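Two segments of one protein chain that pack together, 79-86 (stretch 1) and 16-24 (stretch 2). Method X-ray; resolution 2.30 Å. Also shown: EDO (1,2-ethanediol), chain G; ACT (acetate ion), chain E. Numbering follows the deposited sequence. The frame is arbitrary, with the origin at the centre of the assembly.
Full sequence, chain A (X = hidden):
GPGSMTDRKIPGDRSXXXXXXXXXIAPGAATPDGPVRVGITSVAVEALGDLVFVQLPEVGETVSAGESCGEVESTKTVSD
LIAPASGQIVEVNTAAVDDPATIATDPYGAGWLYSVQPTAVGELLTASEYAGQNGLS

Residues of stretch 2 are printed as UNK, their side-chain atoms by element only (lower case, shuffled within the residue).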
# COMPACT_ATOMS: atom_id res chain seq x y z
N SER A 79 -5.36 -4.87 -4.35
CA SER A 79 -4.32 -5.62 -3.68
C SER A 79 -4.77 -7.01 -3.26
O SER A 79 -5.81 -7.18 -2.61
CB SER A 79 -3.87 -4.84 -2.46
OG SER A 79 -2.63 -5.35 -2.02
N ASP A 80 -3.97 -8.00 -3.63
CA ASP A 80 -4.27 -9.40 -3.31
C ASP A 80 -4.09 -9.73 -1.83
O ASP A 80 -3.11 -9.33 -1.22
CB ASP A 80 -3.43 -10.34 -4.14
CG ASP A 80 -3.83 -10.35 -5.58
OD1 ASP A 80 -4.92 -9.85 -5.90
OD2 ASP A 80 -3.04 -10.83 -6.41
N LEU A 81 -5.06 -10.45 -1.28
CA LEU A 81 -4.94 -11.02 0.02
C LEU A 81 -4.06 -12.27 -0.16
O LEU A 81 -4.24 -13.02 -1.09
CB LEU A 81 -6.34 -11.31 0.59
CG LEU A 81 -7.13 -10.01 0.90
CD1 LEU A 81 -8.56 -10.29 1.39
CD2 LEU A 81 -6.38 -9.14 1.91
N ILE A 82 -3.04 -12.42 0.67
CA ILE A 82 -2.10 -13.54 0.60
C ILE A 82 -2.28 -14.26 1.94
O ILE A 82 -2.04 -13.69 2.98
CB ILE A 82 -0.63 -13.06 0.46
CG1 ILE A 82 -0.48 -12.10 -0.72
CG2 ILE A 82 0.30 -14.25 0.28
CD1 ILE A 82 -0.76 -12.73 -2.06
N ALA A 83 -2.76 -15.50 1.87
CA ALA A 83 -3.08 -16.32 3.04
C ALA A 83 -1.88 -16.47 3.98
O ALA A 83 -0.84 -16.96 3.56
CB ALA A 83 -3.55 -17.70 2.57
N PRO A 84 -2.01 -16.04 5.23
CA PRO A 84 -0.93 -16.28 6.18
C PRO A 84 -0.81 -17.76 6.59
O PRO A 84 0.23 -18.17 7.12
CB PRO A 84 -1.33 -15.44 7.40
CG PRO A 84 -2.27 -14.43 6.88
CD PRO A 84 -3.01 -15.12 5.79
N ALA A 85 -1.87 -18.53 6.34
CA ALA A 85 -1.98 -19.92 6.83
C ALA A 85 -2.71 -20.78 5.81
O ALA A 85 -3.59 -20.31 5.11
CB ALA A 85 -2.70 -19.94 8.17
N SER A 86 -2.29 -22.04 5.70
CA SER A 86 -3.03 -23.06 4.97
C SER A 86 -4.19 -23.56 5.85
O SER A 86 -4.05 -23.64 7.07
CB SER A 86 -2.13 -24.24 4.63
OG SER A 86 -0.98 -23.84 3.91
N UNK A 16 1.92 -11.46 12.38
CA UNK A 16 1.83 -10.64 11.17
C UNK A 16 2.59 -11.24 10.02
O UNK A 16 3.46 -12.09 10.22
c UNK A 16 -0.12 -6.96 13.08
c UNK A 16 1.89 -8.66 13.83
c UNK A 16 1.15 -8.00 14.80
c UNK A 16 0.60 -7.66 12.14
o UNK A 16 -0.57 -6.46 15.35
c UNK A 16 0.15 -7.15 14.42
c UNK A 16 2.41 -9.25 11.46
c UNK A 16 1.62 -8.50 12.50
N UNK A 17 2.26 -10.78 8.81
CA UNK A 17 3.04 -11.16 7.63
C UNK A 17 3.70 -9.96 6.97
O UNK A 17 3.26 -8.84 7.14
o UNK A 17 1.24 -11.05 6.00
c UNK A 17 2.19 -11.93 6.62
c UNK A 17 1.46 -13.07 7.33
N UNK A 18 4.75 -10.22 6.20
CA UNK A 18 5.39 -9.21 5.37
C UNK A 18 4.42 -8.59 4.35
O UNK A 18 4.62 -7.46 3.90
c UNK A 18 6.62 -9.82 4.66
N UNK A 19 3.37 -9.32 4.00
CA UNK A 19 2.34 -8.80 3.08
C UNK A 19 1.20 -7.99 3.75
O UNK A 19 0.16 -7.75 3.13
c UNK A 19 1.78 -9.95 2.24
o UNK A 19 3.82 -9.89 0.94
c UNK A 19 2.85 -10.57 1.33
o UNK A 19 2.74 -11.75 0.99
N UNK A 20 1.43 -7.56 5.00
CA UNK A 20 0.54 -6.64 5.71
C UNK A 20 -0.79 -7.20 6.13
O UNK A 20 -1.81 -6.50 6.14
c UNK A 20 1.64 -4.68 4.56
n UNK A 20 3.45 -3.91 3.57
c UNK A 20 3.55 -3.68 4.88
n UNK A 20 2.45 -4.16 5.48
c UNK A 20 0.36 -5.34 4.92
c UNK A 20 2.29 -4.54 3.34
N UNK A 21 -0.77 -8.47 6.53
CA UNK A 21 -1.87 -9.12 7.18
C UNK A 21 -1.51 -9.49 8.59
O UNK A 21 -0.35 -9.49 8.95
c UNK A 21 -3.42 -11.00 4.19
c UNK A 21 -2.81 -9.91 5.03
o UNK A 21 -4.02 -11.95 4.70
o UNK A 21 -3.33 -10.85 2.95
c UNK A 21 -2.30 -10.34 6.38
N UNK A 22 -2.53 -9.79 9.37
CA UNK A 22 -2.37 -10.40 10.68
C UNK A 22 -3.15 -11.67 10.76
O UNK A 22 -4.11 -11.85 10.03
c UNK A 22 -8.10 -9.99 12.79
c UNK A 22 -7.80 -8.78 12.14
c UNK A 22 -4.15 -8.87 11.71
c UNK A 22 -5.41 -9.48 12.17
c UNK A 22 -7.10 -10.90 13.11
c UNK A 22 -5.75 -10.66 12.82
c UNK A 22 -6.48 -8.53 11.83
c UNK A 22 -4.53 -7.64 11.14
c UNK A 22 -2.76 -9.43 11.81
n UNK A 22 -5.88 -7.46 11.22
N UNK A 23 -2.76 -12.56 11.66
CA UNK A 23 -3.51 -13.78 11.99
C UNK A 23 -3.45 -13.89 13.52
O UNK A 23 -2.40 -13.63 14.13
c UNK A 23 -2.93 -15.03 11.29
c UNK A 23 -1.47 -15.25 11.65
c UNK A 23 -3.62 -17.42 10.62
c UNK A 23 -3.75 -16.27 11.62
N UNK A 24 -4.58 -14.25 14.13
CA UNK A 24 -4.68 -14.31 15.59
C UNK A 24 -4.12 -15.59 16.15
O UNK A 24 -4.83 -16.37 16.73
o UNK A 24 -5.69 -11.86 16.32
c UNK A 24 -6.16 -14.17 16.06
c UNK A 24 -6.59 -12.73 16.15
o UNK A 24 -7.79 -12.44 16.06
C1 EDO G . -2.73 -6.86 2.11
O1 EDO G . -3.67 -6.03 1.39
C2 EDO G . -2.96 -8.31 1.70
O2 EDO G . -1.75 -9.09 1.55
C ACT E . -0.54 -26.31 1.50
O ACT E . -1.74 -26.55 1.78
OXT ACT E . 0.09 -25.50 2.19
CH3 ACT E . 0.17 -26.99 0.38
O HOH W 1 0.82 -12.79 4.01

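Position 16 carries one carbon followed by a six-carbon ring bearing a single oxygen. The CA-to-CB bond points away from stretch 1, and the oxygen on the ring is hydrogen-bonded elsewhere in the structure; this is Tyr 16. At position 17 the first side-chain carbon carries one oxygen and one carbon, and that terminal carbon lies 3.7 Å from CB of Pro 84. A short side chain forked into a hydroxyl and a methyl identifies Thr 17. Position 18 has one side-chain carbon, out of reach of stretch 1, and is Ala 18.

Position 19 has two carbons, the second carrying two oxygens, one of which lies 3.6 Å from CG2 of Ile 82. The short carboxylate is Asp 19. At position 20 a single carbon leads to a five-membered ring of three carbons and two nitrogens. This imidazole belongs to His 20, which makes no contact with stretch 1; phi is positive (71°) at His 20, the last residue of the type I turn that begins at Thr 17, in which His 20 N donates to Thr 17 O at 3.1 Å.

Position 21 bears three carbons, the third carrying two oxygens. One of these oxygens accepts a hydrogen bond from Ile 82 N at 2.8 Å, while the other lies 3.5 Å from CD of Pro 84. The carboxylate at the end of two methylenes is that of Glu 21. Position 22 shows one carbon and then fused five- and six-membered rings holding eight carbons and one nitrogen, the indole of Trp 22, whose CA-to-CB bond points away from stretch 1. Position 23 has four carbons, forked at the first, with one arm two carbons long; the tip of that arm packs 3.6 Å from CB of Ala 85, as expected for Ile 23. Position 24 has two carbons and two oxygens but is out of reach, and is Asp 24.

The contact joins one polar anchor to an apolar patch. The CA-to-CB bond of Glu 21 points toward stretch 1, and its OE2 accepts a hydrogen bond from the amide of Ile 82 (N), although a close neighbour makes the place of OE2 less sure. Pro 84 covers the adjoining surface, its CB lying 4.2 Å from Ile 23 CB, and Ala 85 prolongs this packing. A water adds a bridge, 2.7 Å from Thr 17 OG1 and donating to Ile 82 O at 3.2 Å. Just beyond the turn, Thr 17 N donates to Glu 21 O at 2.9 Å.

Stretch 2 16-24: YTADHEWID
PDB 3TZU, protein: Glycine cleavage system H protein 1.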